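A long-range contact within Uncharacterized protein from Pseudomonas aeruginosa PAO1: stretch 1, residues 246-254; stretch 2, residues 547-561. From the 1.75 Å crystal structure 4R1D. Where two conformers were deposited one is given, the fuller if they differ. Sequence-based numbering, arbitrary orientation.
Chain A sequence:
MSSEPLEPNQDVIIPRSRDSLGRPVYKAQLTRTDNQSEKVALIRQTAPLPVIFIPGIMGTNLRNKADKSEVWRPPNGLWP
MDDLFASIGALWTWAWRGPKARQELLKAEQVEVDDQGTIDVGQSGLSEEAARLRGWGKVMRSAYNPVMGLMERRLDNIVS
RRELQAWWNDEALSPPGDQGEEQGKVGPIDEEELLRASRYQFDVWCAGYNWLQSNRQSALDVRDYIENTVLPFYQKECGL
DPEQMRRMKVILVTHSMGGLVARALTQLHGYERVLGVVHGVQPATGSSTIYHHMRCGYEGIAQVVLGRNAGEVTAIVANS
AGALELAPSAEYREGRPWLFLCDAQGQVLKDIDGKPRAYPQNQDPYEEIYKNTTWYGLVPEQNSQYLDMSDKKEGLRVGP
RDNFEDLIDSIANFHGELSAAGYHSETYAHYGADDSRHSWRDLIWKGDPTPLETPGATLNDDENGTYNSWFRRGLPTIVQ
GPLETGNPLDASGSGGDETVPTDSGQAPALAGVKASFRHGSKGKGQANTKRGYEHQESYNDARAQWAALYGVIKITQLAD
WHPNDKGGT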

# COMPACT_ATOMS: atom_id res chain seq x y z
N ARG A 246 16.07 26.32 10.14
CA ARG A 246 15.04 26.94 9.32
C ARG A 246 15.53 27.16 7.90
O ARG A 246 14.73 27.12 6.96
CB ARG A 246 14.60 28.28 9.91
CG ARG A 246 13.74 28.17 11.15
CD ARG A 246 12.93 29.45 11.34
NE ARG A 246 13.78 30.64 11.32
CZ ARG A 246 14.47 31.08 12.38
NH1 ARG A 246 14.41 30.41 13.52
NH2 ARG A 246 15.22 32.17 12.28
N ARG A 247 16.83 27.42 7.75
CA ARG A 247 17.39 27.74 6.44
C ARG A 247 17.68 26.50 5.61
O ARG A 247 17.90 26.58 4.40
CB ARG A 247 18.67 28.59 6.58
CG ARG A 247 18.45 30.00 7.10
CD ARG A 247 19.72 30.84 7.04
NE ARG A 247 20.02 31.30 5.68
CZ ARG A 247 20.96 30.78 4.90
NH1 ARG A 247 21.71 29.78 5.33
NH2 ARG A 247 21.15 31.28 3.68
N MET A 248 17.67 25.34 6.25
CA MET A 248 17.96 24.11 5.51
C MET A 248 16.90 23.84 4.43
O MET A 248 15.72 24.19 4.59
CB MET A 248 18.09 22.90 6.45
CG MET A 248 19.46 22.81 7.12
SD MET A 248 19.67 21.32 8.11
CE MET A 248 19.81 20.07 6.82
N LYS A 249 17.34 23.26 3.31
CA LYS A 249 16.43 22.85 2.23
C LYS A 249 16.70 21.39 1.87
O LYS A 249 17.76 20.87 2.17
CB LYS A 249 16.65 23.72 0.98
CG LYS A 249 16.34 25.21 1.16
CD LYS A 249 14.86 25.47 1.27
CE LYS A 249 14.55 26.96 1.38
NZ LYS A 249 14.57 27.63 0.05
N VAL A 250 15.74 20.74 1.23
CA VAL A 250 15.96 19.36 0.78
C VAL A 250 15.57 19.23 -0.69
O VAL A 250 14.88 20.09 -1.24
CB VAL A 250 15.12 18.34 1.59
CG1 VAL A 250 15.42 18.46 3.09
CG2 VAL A 250 13.64 18.55 1.32
N ILE A 251 16.02 18.17 -1.34
CA ILE A 251 15.64 17.90 -2.73
C ILE A 251 14.88 16.58 -2.75
O ILE A 251 15.35 15.59 -2.21
CB ILE A 251 16.88 17.78 -3.62
CG1 ILE A 251 17.65 19.09 -3.62
CG2 ILE A 251 16.49 17.37 -5.05
CD1 ILE A 251 19.06 18.97 -4.19
N LEU A 252 13.71 16.57 -3.38
CA LEU A 252 12.93 15.33 -3.49
C LEU A 252 13.32 14.57 -4.75
O LEU A 252 13.53 15.18 -5.80
CB LEU A 252 11.42 15.63 -3.55
CG LEU A 252 10.82 16.45 -2.40
CD1 LEU A 252 9.30 16.54 -2.52
CD2 LEU A 252 11.21 15.84 -1.05
N VAL A 253 13.44 13.25 -4.64
CA VAL A 253 13.64 12.39 -5.81
C VAL A 253 12.57 11.32 -5.69
O VAL A 253 12.53 10.57 -4.70
CB VAL A 253 15.05 11.77 -5.84
CG1 VAL A 253 15.18 10.80 -6.99
CG2 VAL A 253 16.11 12.88 -5.92
N THR A 254 11.67 11.26 -6.66
CA THR A 254 10.50 10.40 -6.54
C THR A 254 10.44 9.33 -7.60
O THR A 254 10.92 9.51 -8.72
CB THR A 254 9.18 11.22 -6.60
OG1 THR A 254 8.90 11.58 -7.95
CG2 THR A 254 9.30 12.49 -5.76
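Stretch 2, residues 547-561: AALYGVIKITQLADW

Packing of a helix on a strand, nearly 300 residues apart in sequence. Stretch 1 leaves a helix at Arg246 and Arg247, turns through Met248 and Lys249, and runs as an extended strand from Val250 to Thr254. Stretch 2 enters as a helix, with phi/psi near -60/-45 and regular backbone hydrogen bonds from residue i+4 to residue i, then passes through a type I turn from Thr556 to Ala559 into an irregular tail. Helix and strand run nearly antiparallel: their N-to-C directions make an angle of 161°, and the axes approach to 9.6 Å. The register follows from this direction, with the CA atoms of Val253 and Ala548 7.1 Å apart, those of Ile251 and Val552 also 7.1 Å apart, and those of Arg247 and Asp560 8.5 Å apart.

The alternation of the strand decides which of its residues meet the helix. Ile251 and Val253 point their CA-to-CB bonds toward it, whereas that of Leu252, between them, points away. Ile251 is the centre of the contact and the residue most covered by it. With chi1 m and chi2 t its side chain is extended, and CD1 reaches the helix backbone, 4.0 Å from Val552 O and 4.0 Å from Val552 CG1. One turn further along the helix, Ile555, also m and t, directs its CA-to-CB bond toward the strand and brings CG2 to 3.8 Å from Ile251 CG1. Ile251 CD1 also lies 3.6 Å from Thr556 OG1. That hydroxyl is not left without a partner in these apolar surroundings: the m rotamer of Thr556 folds it back along its own helix, where OG1 donates a hydrogen bond of 2.6 Å to Val552 O, a carbonyl that also accepts from Thr556 N at 3.0 Å.

Val253 takes the t rotamer and meets two residues one helical turn apart: its CG2 is 4.1 Å from Val552 CG2, and its CG1 is 4.5 Å from Ala548 CB. Val552, likewise t, has its CA-to-CB bond sideways to the strand, yet both methyls reach strand residues: CG1 packs on Ile251 CD1, and CG2 touches both Ile251 CG2, 4.2 Å away, and Val253 CG2. Gly551 has no side chain to place between helix and strand, and Leu549 and Ile553 point away. The buried part of the interface is thus held by apolar packing, and no direct hydrogen bond crosses between the stretches.

At the exposed end the character changes. Arg247, modelled in two conformers of which one is described, extends through chi1 m and chi2 t, then bends at chi3 p, placing NH2 3.4 Å from Asp560 CB. The carboxylate does not complete a salt bridge: Asp560 OD2 is 4.3 Å from Arg247 NH2 and well out of the guanidinium plane, so only the opposite charges are near each other. A water makes the link instead, accepting from Arg247 NH1 at 3.1 Å and donating to the backbone Asp560 O at 2.6 Å.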

# COMPACT_ATOMS: atom_id res chain seq x y z
N ALA A 547 19.20 11.21 -15.31
CA ALA A 547 18.24 12.29 -15.13
C ALA A 547 18.05 12.72 -13.67
O ALA A 547 17.81 13.89 -13.39
CB ALA A 547 16.89 11.93 -15.78
N ALA A 548 18.14 11.77 -12.75
CA ALA A 548 18.05 12.08 -11.33
C ALA A 548 19.26 12.89 -10.85
O ALA A 548 19.11 13.94 -10.22
CB ALA A 548 17.92 10.81 -10.51
N LEU A 549 20.46 12.41 -11.16
CA LEU A 549 21.65 13.12 -10.72
C LEU A 549 21.75 14.49 -11.38
O LEU A 549 22.13 15.47 -10.75
CB LEU A 549 22.90 12.27 -10.99
CG LEU A 549 22.99 11.05 -10.07
CD1 LEU A 549 23.94 10.05 -10.64
CD2 LEU A 549 23.41 11.49 -8.65
N TYR A 550 21.40 14.56 -12.66
CA TYR A 550 21.35 15.83 -13.37
C TYR A 550 20.41 16.81 -12.67
O TYR A 550 20.77 17.96 -12.42
CB TYR A 550 20.88 15.61 -14.82
CG TYR A 550 20.64 16.87 -15.58
CD1 TYR A 550 21.67 17.48 -16.29
CD2 TYR A 550 19.38 17.46 -15.62
CE1 TYR A 550 21.45 18.65 -17.01
CE2 TYR A 550 19.15 18.64 -16.34
CZ TYR A 550 20.19 19.22 -17.03
OH TYR A 550 19.97 20.38 -17.72
N GLY A 551 19.21 16.35 -12.33
CA GLY A 551 18.27 17.19 -11.61
C GLY A 551 18.84 17.71 -10.29
O GLY A 551 18.72 18.89 -9.96
N VAL A 552 19.48 16.82 -9.54
CA VAL A 552 20.01 17.21 -8.23
C VAL A 552 21.07 18.30 -8.37
O VAL A 552 21.06 19.29 -7.62
CB VAL A 552 20.57 16.01 -7.48
CG1 VAL A 552 21.37 16.45 -6.25
CG2 VAL A 552 19.42 15.08 -7.08
N ILE A 553 21.97 18.12 -9.34
CA ILE A 553 23.00 19.13 -9.59
C ILE A 553 22.40 20.49 -9.98
O ILE A 553 22.79 21.53 -9.43
CB ILE A 553 24.00 18.68 -10.66
CG1 ILE A 553 24.79 17.46 -10.18
CG2 ILE A 553 24.93 19.87 -11.02
CD1 ILE A 553 25.55 17.70 -8.85
N LYS A 554 21.46 20.48 -10.92
CA LYS A 554 20.82 21.72 -11.32
C LYS A 554 20.07 22.41 -10.18
O LYS A 554 20.23 23.61 -9.95
CB LYS A 554 19.92 21.50 -12.53
CG LYS A 554 20.69 21.18 -13.83
CD LYS A 554 21.59 22.35 -14.26
CE LYS A 554 22.28 22.07 -15.59
NZ LYS A 554 22.93 23.30 -16.19
N ILE A 555 19.26 21.65 -9.44
CA ILE A 555 18.49 22.21 -8.33
C ILE A 555 19.40 22.82 -7.27
O ILE A 555 19.09 23.86 -6.70
CB ILE A 555 17.57 21.13 -7.69
CG1 ILE A 555 16.48 20.74 -8.70
CG2 ILE A 555 16.98 21.65 -6.35
CD1 ILE A 555 15.80 19.38 -8.44
N THR A 556 20.52 22.15 -7.01
CA THR A 556 21.51 22.60 -6.02
C THR A 556 22.07 24.00 -6.30
O THR A 556 22.46 24.72 -5.37
CB THR A 556 22.66 21.56 -5.94
OG1 THR A 556 22.13 20.31 -5.48
CG2 THR A 556 23.76 22.00 -5.01
N GLN A 557 22.10 24.41 -7.56
CA GLN A 557 22.58 25.74 -7.91
C GLN A 557 21.76 26.83 -7.20
O GLN A 557 22.22 27.96 -7.01
CB GLN A 557 22.58 25.94 -9.42
CG GLN A 557 23.32 24.84 -10.19
CD GLN A 557 24.71 24.53 -9.63
OE1 GLN A 557 25.03 23.37 -9.32
NE2 GLN A 557 25.53 25.56 -9.49
N LEU A 558 20.54 26.47 -6.81
CA LEU A 558 19.64 27.39 -6.11
C LEU A 558 19.88 27.48 -4.60
O LEU A 558 19.34 28.36 -3.93
CB LEU A 558 18.18 27.00 -6.37
CG LEU A 558 17.80 27.05 -7.85
CD1 LEU A 558 16.40 26.50 -8.06
CD2 LEU A 558 17.90 28.49 -8.37
N ALA A 559 20.68 26.56 -4.06
CA ALA A 559 20.88 26.50 -2.62
C ALA A 559 21.65 27.73 -2.17
O ALA A 559 22.58 28.16 -2.85
CB ALA A 559 21.63 25.24 -2.24
N ASP A 560 21.26 28.31 -1.04
CA ASP A 560 21.97 29.46 -0.51
C ASP A 560 23.22 29.00 0.22
O ASP A 560 23.28 27.87 0.69
CB ASP A 560 21.08 30.27 0.42
CG ASP A 560 20.10 31.16 -0.33
OD1 ASP A 560 20.54 31.85 -1.27
OD2 ASP A 560 18.91 31.17 0.03
N TRP A 561 24.22 29.88 0.31
CA TRP A 561 25.43 29.60 1.08
C TRP A 561 26.56 30.58 0.76
O TRP A 561 26.31 31.73 0.39
CB TRP A 561 25.90 28.16 0.85
CG TRP A 561 27.34 28.05 0.56
CD1 TRP A 561 28.31 27.51 1.36
CD2 TRP A 561 28.01 28.49 -0.63
NE1 TRP A 561 29.53 27.59 0.75
CE2 TRP A 561 29.38 28.19 -0.47
CE3 TRP A 561 27.58 29.12 -1.80
CZ2 TRP A 561 30.32 28.50 -1.45
CZ3 TRP A 561 28.52 29.42 -2.77
CH2 TRP A 561 29.87 29.11 -2.59
O HOH W 1 22.85 27.84 3.26